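Local coordinates for protein Myo-inositol dehydrogenase (Corynebacterium glutamicum, PDB 3EUW) that probably catalyses the NAD+-dependent oxidation of myo-inositol at its 2-hydroxyl, as a tetrameric member of the Gfo/Idh/MocA oxidoreductase family, at residues A[144-149]-A[184-189]; A[177-182]-A[215-220]; A[132-137]-A[239-244]. All coordinates share one frame; numbering follows the deposited sequence.

Interaction 1. Residues A[144-149]-A[184-189]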
loop_
_atom_site.group_PDB
_atom_site.type_symbol
_atom_site.label_atom_id
_atom_site.label_comp_id
_atom_site.label_asym_id
_atom_site.label_seq_id
_atom_site.Cartn_x
_atom_site.Cartn_y
_atom_site.Cartn_z
ATOM N N GLY A 144 4.127 17.280 15.858
ATOM C CA GLY A 144 3.592 18.384 16.639
ATOM C C GLY A 144 2.819 17.936 17.859
ATOM O O GLY A 144 3.064 16.855 18.390
ATOM N N ASN A 145 1.882 18.764 18.309
ATOM C CA ASN A 145 1.074 18.425 19.472
ATOM C C ASN A 145 0.049 17.364 19.086
ATOM O O ASN A 145 -0.648 17.499 18.076
ATOM C CB ASN A 145 0.327 19.657 19.995
ATOM C CG ASN A 145 1.192 20.904 20.017
ATOM O OD1 ASN A 145 2.277 20.913 20.599
ATOM N ND2 ASN A 145 0.714 21.966 19.384
ATOM N N LEU A 146 -0.031 16.311 19.893
ATOM C CA LEU A 146 -0.978 15.230 19.676
ATOM C C LEU A 146 -2.394 15.772 19.912
ATOM O O LEU A 146 -2.675 16.362 20.964
ATOM C CB LEU A 146 -0.674 14.086 20.645
ATOM C CG LEU A 146 -1.590 12.859 20.604
ATOM C CD1 LEU A 146 -1.541 12.238 19.221
ATOM C CD2 LEU A 146 -1.155 11.851 21.664
ATOM N N GLU A 147 -3.277 15.580 18.938
ATOM C CA GLU A 147 -4.638 16.076 19.045
ATOM C C GLU A 147 -5.699 14.975 19.055
ATOM O O GLU A 147 -6.721 15.091 19.739
ATOM C CB GLU A 147 -4.914 17.067 17.911
ATOM C CG GLU A 147 -3.961 18.268 17.931
ATOM C CD GLU A 147 -4.112 19.174 16.718
ATOM O OE1 GLU A 147 -4.809 18.786 15.752
ATOM O OE2 GLU A 147 -3.523 20.273 16.725
ATOM N N GLN A 148 -5.453 13.907 18.303
ATOM C CA GLN A 148 -6.393 12.797 18.228
ATOM C C GLN A 148 -5.633 11.483 18.197
ATOM O O GLN A 148 -4.535 11.403 17.636
ATOM C CB GLN A 148 -7.243 12.900 16.964
ATOM C CG GLN A 148 -7.840 14.253 16.729
ATOM C CD GLN A 148 -8.776 14.273 15.540
ATOM O OE1 GLN A 148 -8.523 13.636 14.512
ATOM N NE2 GLN A 148 -9.859 15.025 15.666
ATOM N N LEU A 149 -6.232 10.455 18.789
ATOM C CA LEU A 149 -5.641 9.125 18.829
ATOM C C LEU A 149 -6.793 8.176 18.504
ATOM O O LEU A 149 -7.755 8.079 19.261
ATOM C CB LEU A 149 -5.068 8.845 20.220
ATOM C CG LEU A 149 -4.236 7.571 20.384
ATOM C CD1 LEU A 149 -3.013 7.608 19.471
ATOM C CD2 LEU A 149 -3.803 7.444 21.830
ATOM N N PHE A 184 -0.755 5.653 27.508
ATOM C CA PHE A 184 0.641 5.587 27.102
ATOM C C PHE A 184 0.939 6.871 26.335
ATOM O O PHE A 184 2.044 7.417 26.413
ATOM C CB PHE A 184 0.854 4.356 26.213
ATOM C CG PHE A 184 2.287 4.113 25.799
ATOM C CD1 PHE A 184 3.352 4.602 26.558
ATOM C CD2 PHE A 184 2.574 3.305 24.698
ATOM C CE1 PHE A 184 4.674 4.286 26.226
ATOM C CE2 PHE A 184 3.896 2.983 24.363
ATOM C CZ PHE A 184 4.945 3.476 25.132
ATOM N N PHE A 185 -0.069 7.352 25.610
ATOM C CA PHE A 185 0.052 8.563 24.809
ATOM C C PHE A 185 -0.377 9.815 25.565
ATOM O O PHE A 185 0.283 10.849 25.484
ATOM C CB PHE A 185 -0.782 8.444 23.520
ATOM C CG PHE A 185 -0.074 7.715 22.404
ATOM C CD1 PHE A 185 0.665 8.403 21.452
ATOM C CD2 PHE A 185 -0.112 6.325 22.338
ATOM C CE1 PHE A 185 1.357 7.708 20.450
ATOM C CE2 PHE A 185 0.577 5.635 21.344
ATOM C CZ PHE A 185 1.310 6.324 20.401
ATOM N N VAL A 186 -1.487 9.713 26.289
ATOM C CA VAL A 186 -2.040 10.830 27.049
ATOM C C VAL A 186 -2.368 10.317 28.448
ATOM O O VAL A 186 -3.479 9.853 28.707
ATOM C CB VAL A 186 -3.328 11.356 26.388
ATOM C CG1 VAL A 186 -3.850 12.569 27.142
ATOM C CG2 VAL A 186 -3.056 11.695 24.919
ATOM N N PRO A 187 -1.393 10.401 29.369
ATOM C CA PRO A 187 -1.503 9.954 30.759
ATOM C C PRO A 187 -2.688 10.514 31.524
ATOM O O PRO A 187 -3.327 9.809 32.304
ATOM C CB PRO A 187 -0.178 10.406 31.383
ATOM C CG PRO A 187 0.753 10.476 30.221
ATOM C CD PRO A 187 -0.098 11.060 29.138
ATOM N N ASN A 188 -2.974 11.787 31.295
ATOM C CA ASN A 188 -4.045 12.471 31.999
ATOM C C ASN A 188 -5.391 12.534 31.282
ATOM O O ASN A 188 -5.633 13.415 30.456
ATOM C CB ASN A 188 -3.565 13.879 32.340
ATOM C CG ASN A 188 -2.185 13.872 32.976
ATOM O OD1 ASN A 188 -1.407 14.819 32.820
ATOM N ND2 ASN A 188 -1.875 12.798 33.706
ATOM N N ILE A 189 -6.269 11.596 31.623
ATOM C CA ILE A 189 -7.602 11.537 31.041
ATOM C C ILE A 189 -8.567 12.151 32.060
ATOM O O ILE A 189 -8.507 11.833 33.247
ATOM C CB ILE A 189 -8.021 10.083 30.757
ATOM C CG1 ILE A 189 -6.989 9.402 29.847
ATOM C CG2 ILE A 189 -9.419 10.054 30.151
ATOM C CD1 ILE A 189 -6.816 10.032 28.482
#

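Interaction 2. Residues A[177-182]-A[215-220]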
loop_
_atom_site.group_PDB
_atom_site.type_symbol
_atom_site.label_atom_id
_atom_site.label_comp_id
_atom_site.label_asym_id
_atom_site.label_seq_id
_atom_site.Cartn_x
_atom_site.Cartn_y
_atom_site.Cartn_z
ATOM N N HIS A 177 -7.040 -2.955 27.287
ATOM C CA HIS A 177 -5.745 -2.830 26.623
ATOM C C HIS A 177 -5.667 -1.505 25.840
ATOM O O HIS A 177 -4.634 -0.829 25.829
ATOM C CB HIS A 177 -5.486 -4.004 25.670
ATOM C CG HIS A 177 -4.896 -5.213 26.332
ATOM N ND1 HIS A 177 -5.624 -6.357 26.590
ATOM C CD2 HIS A 177 -3.633 -5.473 26.745
ATOM C CE1 HIS A 177 -4.834 -7.269 27.126
ATOM N NE2 HIS A 177 -3.621 -6.758 27.230
ATOM N N ASP A 178 -6.759 -1.136 25.186
ATOM C CA ASP A 178 -6.799 0.103 24.419
ATOM C C ASP A 178 -6.796 1.322 25.341
ATOM O O ASP A 178 -6.283 2.380 24.992
ATOM C CB ASP A 178 -8.053 0.139 23.544
ATOM C CG ASP A 178 -8.130 -1.034 22.587
ATOM O OD1 ASP A 178 -7.190 -1.232 21.794
ATOM O OD2 ASP A 178 -9.144 -1.755 22.619
ATOM N N LEU A 179 -7.398 1.178 26.514
ATOM C CA LEU A 179 -7.440 2.266 27.476
ATOM C C LEU A 179 -6.036 2.538 27.999
ATOM O O LEU A 179 -5.670 3.686 28.254
ATOM C CB LEU A 179 -8.378 1.914 28.626
ATOM C CG LEU A 179 -9.838 1.871 28.165
ATOM C CD1 LEU A 179 -10.690 1.249 29.254
ATOM C CD2 LEU A 179 -10.323 3.307 27.818
ATOM N N ASP A 180 -5.245 1.484 28.157
ATOM C CA ASP A 180 -3.883 1.666 28.634
ATOM C C ASP A 180 -3.032 2.282 27.526
ATOM O O ASP A 180 -2.194 3.147 27.783
ATOM C CB ASP A 180 -3.248 0.342 29.066
ATOM C CG ASP A 180 -1.789 0.514 29.466
ATOM O OD1 ASP A 180 -1.546 1.065 30.560
ATOM O OD2 ASP A 180 -0.888 0.124 28.687
HETATM N N MSE A 181 -3.241 1.828 26.297
HETATM C CA MSE A 181 -2.485 2.350 25.163
HETATM C C MSE A 181 -2.770 3.851 25.089
HETATM O O MSE A 181 -1.885 4.667 24.821
HETATM C CB MSE A 181 -2.927 1.643 23.883
HETATM C CG MSE A 181 -2.404 2.257 22.595
HETATM SE SE MSE A 181 -0.493 1.939 22.534
HETATM C CE MSE A 181 -0.367 -0.002 22.542
ATOM N N ALA A 182 -4.015 4.205 25.358
ATOM C CA ALA A 182 -4.407 5.591 25.337
ATOM C C ALA A 182 -3.587 6.391 26.365
ATOM O O ALA A 182 -3.065 7.448 26.035
ATOM C CB ALA A 182 -5.888 5.711 25.621
ATOM N N VAL A 215 -15.506 4.119 22.214
ATOM C CA VAL A 215 -15.159 4.934 23.371
ATOM C C VAL A 215 -14.477 6.231 22.938
ATOM O O VAL A 215 -13.684 6.244 21.994
ATOM C CB VAL A 215 -14.203 4.173 24.315
ATOM C CG1 VAL A 215 -13.695 5.105 25.408
ATOM C CG2 VAL A 215 -14.921 2.964 24.933
ATOM N N THR A 216 -14.804 7.324 23.611
ATOM C CA THR A 216 -14.168 8.602 23.335
ATOM C C THR A 216 -13.716 9.218 24.669
ATOM O O THR A 216 -14.534 9.517 25.534
ATOM C CB THR A 216 -15.120 9.567 22.593
ATOM O OG1 THR A 216 -15.492 8.997 21.335
ATOM C CG2 THR A 216 -14.438 10.876 22.322
ATOM N N LEU A 217 -12.406 9.380 24.829
ATOM C CA LEU A 217 -11.842 9.945 26.058
ATOM C C LEU A 217 -11.356 11.373 25.820
ATOM O O LEU A 217 -10.859 11.689 24.738
ATOM C CB LEU A 217 -10.643 9.116 26.531
ATOM C CG LEU A 217 -10.755 7.594 26.622
ATOM C CD1 LEU A 217 -9.375 7.000 26.852
ATOM C CD2 LEU A 217 -11.705 7.204 27.743
ATOM N N ARG A 218 -11.508 12.229 26.826
ATOM C CA ARG A 218 -11.021 13.601 26.720
ATOM C C ARG A 218 -9.758 13.723 27.568
ATOM O O ARG A 218 -9.764 13.377 28.750
ATOM C CB ARG A 218 -12.057 14.610 27.219
ATOM C CG ARG A 218 -11.519 16.048 27.308
ATOM C CD ARG A 218 -12.625 17.044 27.678
ATOM N NE ARG A 218 -13.779 16.850 26.819
ATOM C CZ ARG A 218 -14.285 17.773 26.020
ATOM N NH1 ARG A 218 -13.731 18.980 25.966
ATOM N NH2 ARG A 218 -15.351 17.486 25.281
ATOM N N GLY A 219 -8.680 14.201 26.949
ATOM C CA GLY A 219 -7.423 14.392 27.652
ATOM C C GLY A 219 -7.393 15.772 28.291
ATOM O O GLY A 219 -8.125 16.667 27.867
ATOM N N SER A 220 -6.543 15.948 29.299
ATOM C CA SER A 220 -6.436 17.213 30.019
ATOM C C SER A 220 -6.174 18.451 29.164
ATOM O O SER A 220 -6.454 19.575 29.589
ATOM C CB SER A 220 -5.353 17.097 31.095
ATOM O OG SER A 220 -4.114 16.723 30.524
#

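Interaction 3. Residues A[132-137]-A[239-244]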
loop_
_atom_site.group_PDB
_atom_site.type_symbol
_atom_site.label_atom_id
_atom_site.label_comp_id
_atom_site.label_asym_id
_atom_site.label_seq_id
_atom_site.Cartn_x
_atom_site.Cartn_y
_atom_site.Cartn_z
ATOM N N ALA A 132 5.261 1.258 19.721
ATOM C CA ALA A 132 6.261 1.924 20.558
ATOM C C ALA A 132 6.959 3.023 19.761
ATOM O O ALA A 132 7.228 4.107 20.283
ATOM C CB ALA A 132 7.280 0.907 21.078
ATOM N N ALA A 133 7.238 2.744 18.492
ATOM C CA ALA A 133 7.883 3.723 17.623
ATOM C C ALA A 133 7.002 4.977 17.522
ATOM O O ALA A 133 7.475 6.107 17.697
ATOM C CB ALA A 133 8.109 3.125 16.244
ATOM N N ILE A 134 5.718 4.768 17.250
ATOM C CA ILE A 134 4.776 5.871 17.143
ATOM C C ILE A 134 4.752 6.709 18.417
ATOM O O ILE A 134 4.721 7.931 18.357
ATOM C CB ILE A 134 3.348 5.356 16.858
ATOM C CG1 ILE A 134 3.321 4.646 15.507
ATOM C CG2 ILE A 134 2.349 6.524 16.876
ATOM C CD1 ILE A 134 1.947 4.074 15.137
ATOM N N ASN A 135 4.767 6.050 19.569
ATOM C CA ASN A 135 4.743 6.770 20.840
ATOM C C ASN A 135 5.987 7.649 21.022
ATOM O O ASN A 135 5.881 8.822 21.384
ATOM C CB ASN A 135 4.615 5.788 22.003
ATOM C CG ASN A 135 4.484 6.490 23.338
ATOM O OD1 ASN A 135 5.482 6.908 23.925
ATOM N ND2 ASN A 135 3.251 6.647 23.814
ATOM N N ALA A 136 7.154 7.072 20.754
ATOM C CA ALA A 136 8.432 7.771 20.871
ATOM C C ALA A 136 8.579 8.899 19.854
ATOM O O ALA A 136 9.124 9.963 20.157
ATOM C CB ALA A 136 9.582 6.781 20.699
ATOM N N ARG A 137 8.103 8.663 18.637
ATOM C CA ARG A 137 8.218 9.679 17.603
ATOM C C ARG A 137 7.257 10.823 17.900
ATOM O O ARG A 137 7.576 11.981 17.650
ATOM C CB ARG A 137 7.979 9.054 16.225
ATOM C CG ARG A 137 9.048 8.016 15.869
ATOM C CD ARG A 137 8.739 7.264 14.577
ATOM N NE ARG A 137 8.727 8.140 13.410
ATOM C CZ ARG A 137 8.469 7.736 12.172
ATOM N NH1 ARG A 137 8.199 6.460 11.926
ATOM N NH2 ARG A 137 8.478 8.610 11.176
ATOM N N GLN A 239 -5.600 -4.672 14.647
ATOM C CA GLN A 239 -4.961 -3.859 15.677
ATOM C C GLN A 239 -4.326 -2.629 15.057
ATOM O O GLN A 239 -3.110 -2.583 14.878
ATOM C CB GLN A 239 -3.866 -4.666 16.387
ATOM C CG GLN A 239 -4.341 -5.931 17.100
ATOM C CD GLN A 239 -5.069 -5.637 18.400
ATOM O OE1 GLN A 239 -6.297 -5.554 18.435
ATOM N NE2 GLN A 239 -4.308 -5.463 19.476
ATOM N N ARG A 240 -5.143 -1.636 14.730
ATOM C CA ARG A 240 -4.641 -0.424 14.121
ATOM C C ARG A 240 -4.635 0.734 15.099
ATOM O O ARG A 240 -5.428 0.777 16.050
ATOM C CB ARG A 240 -5.478 -0.071 12.887
ATOM C CG ARG A 240 -5.230 -0.980 11.689
ATOM C CD ARG A 240 -6.188 -0.644 10.549
ATOM N NE ARG A 240 -7.537 -1.125 10.823
ATOM C CZ ARG A 240 -8.655 -0.487 10.476
ATOM N NH1 ARG A 240 -8.587 0.683 9.850
ATOM N NH2 ARG A 240 -9.844 -1.035 10.723
ATOM N N LEU A 241 -3.728 1.670 14.866
ATOM C CA LEU A 241 -3.615 2.834 15.716
ATOM C C LEU A 241 -3.178 4.016 14.869
ATOM O O LEU A 241 -2.282 3.901 14.033
ATOM C CB LEU A 241 -2.607 2.585 16.839
ATOM C CG LEU A 241 -2.453 3.728 17.847
ATOM C CD1 LEU A 241 -1.962 3.180 19.177
ATOM C CD2 LEU A 241 -1.507 4.779 17.305
ATOM N N GLU A 242 -3.814 5.153 15.105
ATOM C CA GLU A 242 -3.511 6.360 14.367
ATOM C C GLU A 242 -3.361 7.533 15.336
ATOM O O GLU A 242 -4.236 7.770 16.168
ATOM C CB GLU A 242 -4.653 6.630 13.383
ATOM C CG GLU A 242 -4.531 7.898 12.575
ATOM C CD GLU A 242 -5.790 8.197 11.761
ATOM O OE1 GLU A 242 -6.399 7.257 11.204
ATOM O OE2 GLU A 242 -6.171 9.374 11.669
ATOM N N ALA A 243 -2.246 8.247 15.232
ATOM C CA ALA A 243 -1.998 9.426 16.055
ATOM C C ALA A 243 -1.976 10.638 15.114
ATOM O O ALA A 243 -1.165 10.712 14.184
ATOM C CB ALA A 243 -0.666 9.302 16.780
ATOM N N PHE A 244 -2.880 11.580 15.341
ATOM C CA PHE A 244 -2.952 12.768 14.498
ATOM C C PHE A 244 -2.550 14.002 15.298
ATOM O O PHE A 244 -3.089 14.248 16.383
ATOM C CB PHE A 244 -4.378 12.951 13.966
ATOM C CG PHE A 244 -4.570 14.211 13.163
ATOM C CD1 PHE A 244 -4.184 14.266 11.824
ATOM C CD2 PHE A 244 -5.113 15.351 13.746
ATOM C CE1 PHE A 244 -4.339 15.439 11.077
ATOM C CE2 PHE A 244 -5.269 16.535 12.996
ATOM C CZ PHE A 244 -4.880 16.570 11.662
#

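Interaction 1. Residues A[144-149]-A[184-189]
The phenyl ring of Phe185 receives Leu149 over one face, while Leu146 CD2 approaches the ring at a slant. Leu149 CD1 sits almost on the ring normal, 4.2 Å from the centroid of Phe185 and 10° off the perpendicular, a CH-pi contact. This is helix-on-sheet packing in the C-terminal alpha/beta domain of the Gfo/Idh/MocA fold: the last turn of helix 169-185 lies against strand 146-154 of the large mixed sheet, and side chains of helix 129-139, among them Ile134 and Val138, also touch the ring.

Leu149 uses both its methyls. While CD1 covers the ring, CD2 presses on the root of the side chain, 3.6 Å from Phe185 CB, so the two methyls lie along the stem and the ring on the same side. Its CG stands anti to the backbone N (chi1 -172°), which points the fork at the helix. The leucine and phenylalanine side chains cross at about a right angle. A branched aliphatic residue suits this place because two methyls can grip ring and stem together.

The two leucines point to the same side although they are three positions apart, because Glu147 and Gln148 both face Phe244 in a classic beta bulge. Their polar side chains instead meet a second subunit, where Glu147 bonds to His232 and Gln148 to Arg154 of that neighbouring chain.

Leu146 works with a single branch, its CD2 lying 3.9 Å from Phe185 CB. The same methyl reaches Val186, the first residue to leave helical geometry after the helix; a compact beta-branched side chain fits where the chain turns off toward the next strand, and Leu146 CD2 meets Val186 CG2 at 3.8 Å.

Interaction 2. Residues A[177-182]-A[215-220]
Apolar packing alone joins Leu217 to Leu179 and Ala182, with no hydrogen bond passing between helix and strand. The setting is an alpha/beta layer: helix 169-185 lies on one face of the mixed sheet in the C-terminal domain of this Gfo/Idh/MocA protein, and strand 212-219 offers its inward residues to it. Leu217 CD1 is the shared atom, 3.9 Å from Leu179 CD2 and equally 3.9 Å from Ala182 CB. The methyl therefore bridges two residues one helical turn apart. Its sister, Leu217 CD2, also touches the same Leu179 CD2, at 4.1 Å, and the two leucine side chains cross at about a right angle.

Size explains the choice of residues. Ala182 marks where the backbones come nearest, its CA 8.6 Å from that of Leu217, and a lone methyl suits this approach. Leu179, a turn earlier, needs a longer side chain; with CG anti to the carbonyl carbon (chi1 -69°), it extends its methyl end to the strand and also touches Leu316, Ala317 and Cys320 of helix 307-326.

Polar groups lie beside the apolar contact. On the helix, Asp178 turns to a neighbouring strand of the sheet and hydrogen-bonds Ser153, while Asp180 forms a salt bridge with Arg126. On the strand, Arg218 pairs with Glu191 of the adjacent strand, and Thr216 OG1 hydrogen-bonds Asn226 OD1. Subunit contact is separate: Thr216 packs on Ile214 of a second subunit.

Backbone hydrogen bonds tie each partner into its own element. Leu217 is paired with Ile225 in the neighbouring strand, and within the helix Ala182 N donates to Asp178 O at 2.9 Å.

Interaction 3. Residues A[132-137]-A[239-244]
Ile134 carries the whole helix side of this contact, sending one branch to Leu241 and the other to Ala243. Its CD1 stands 4.1 Å from Leu241 CD2, and its CG2 is likewise 4.1 Å from Ala243 CB. The fully extended end of the isoleucine (chi2 179°) brings CD1 to the leucine, and the two side chains run antiparallel, side by side. Ala243, small and two residues along the strand, suits the place where the backbones are closest, 7.7 Å between its CA and that of Ile134.

Here helix 129-139 packs on strand 238-245 of the mixed sheet in the C-terminal Gfo/Idh/MocA domain. Phe185 and strand 248-252 add further apolar surface around Ile134.

The outer side of the helix is different: Ala136 is exposed, and Arg137, partly exposed, forms a salt bridge with Glu142. Val260 of a third subunit packs on Ala133 and Arg137 and also touches Ile134. The strand's far face carries a buried charge, Glu242, which makes salt bridges with Arg154 and Arg240 of a second subunit, while the aromatic Phe244 engages that Arg154 in a cation-pi contact.

Overall arrangement
All three contacts lay helices on one mixed sheet within the C-terminal domain, and all are apolar across their segments. Interactions 1 and 2 share helix 169-185, its end in the first and its preceding turn in the second; interaction 3 uses helix 129-139 instead. Interactions 2 and 3 are buried, whereas interaction 1 is partly buried and the only one with an aromatic ring across the contact. Strands 146-154 and 238-245 are neighbours, joined by the probable backbone hydrogen bond Gln148 O to Phe244 N, while Met181 packs on Leu241 between interactions 2 and 3. Glu147, Gln148 and Glu242, which take no part in the apolar contacts, make polar bonds to the second subunit.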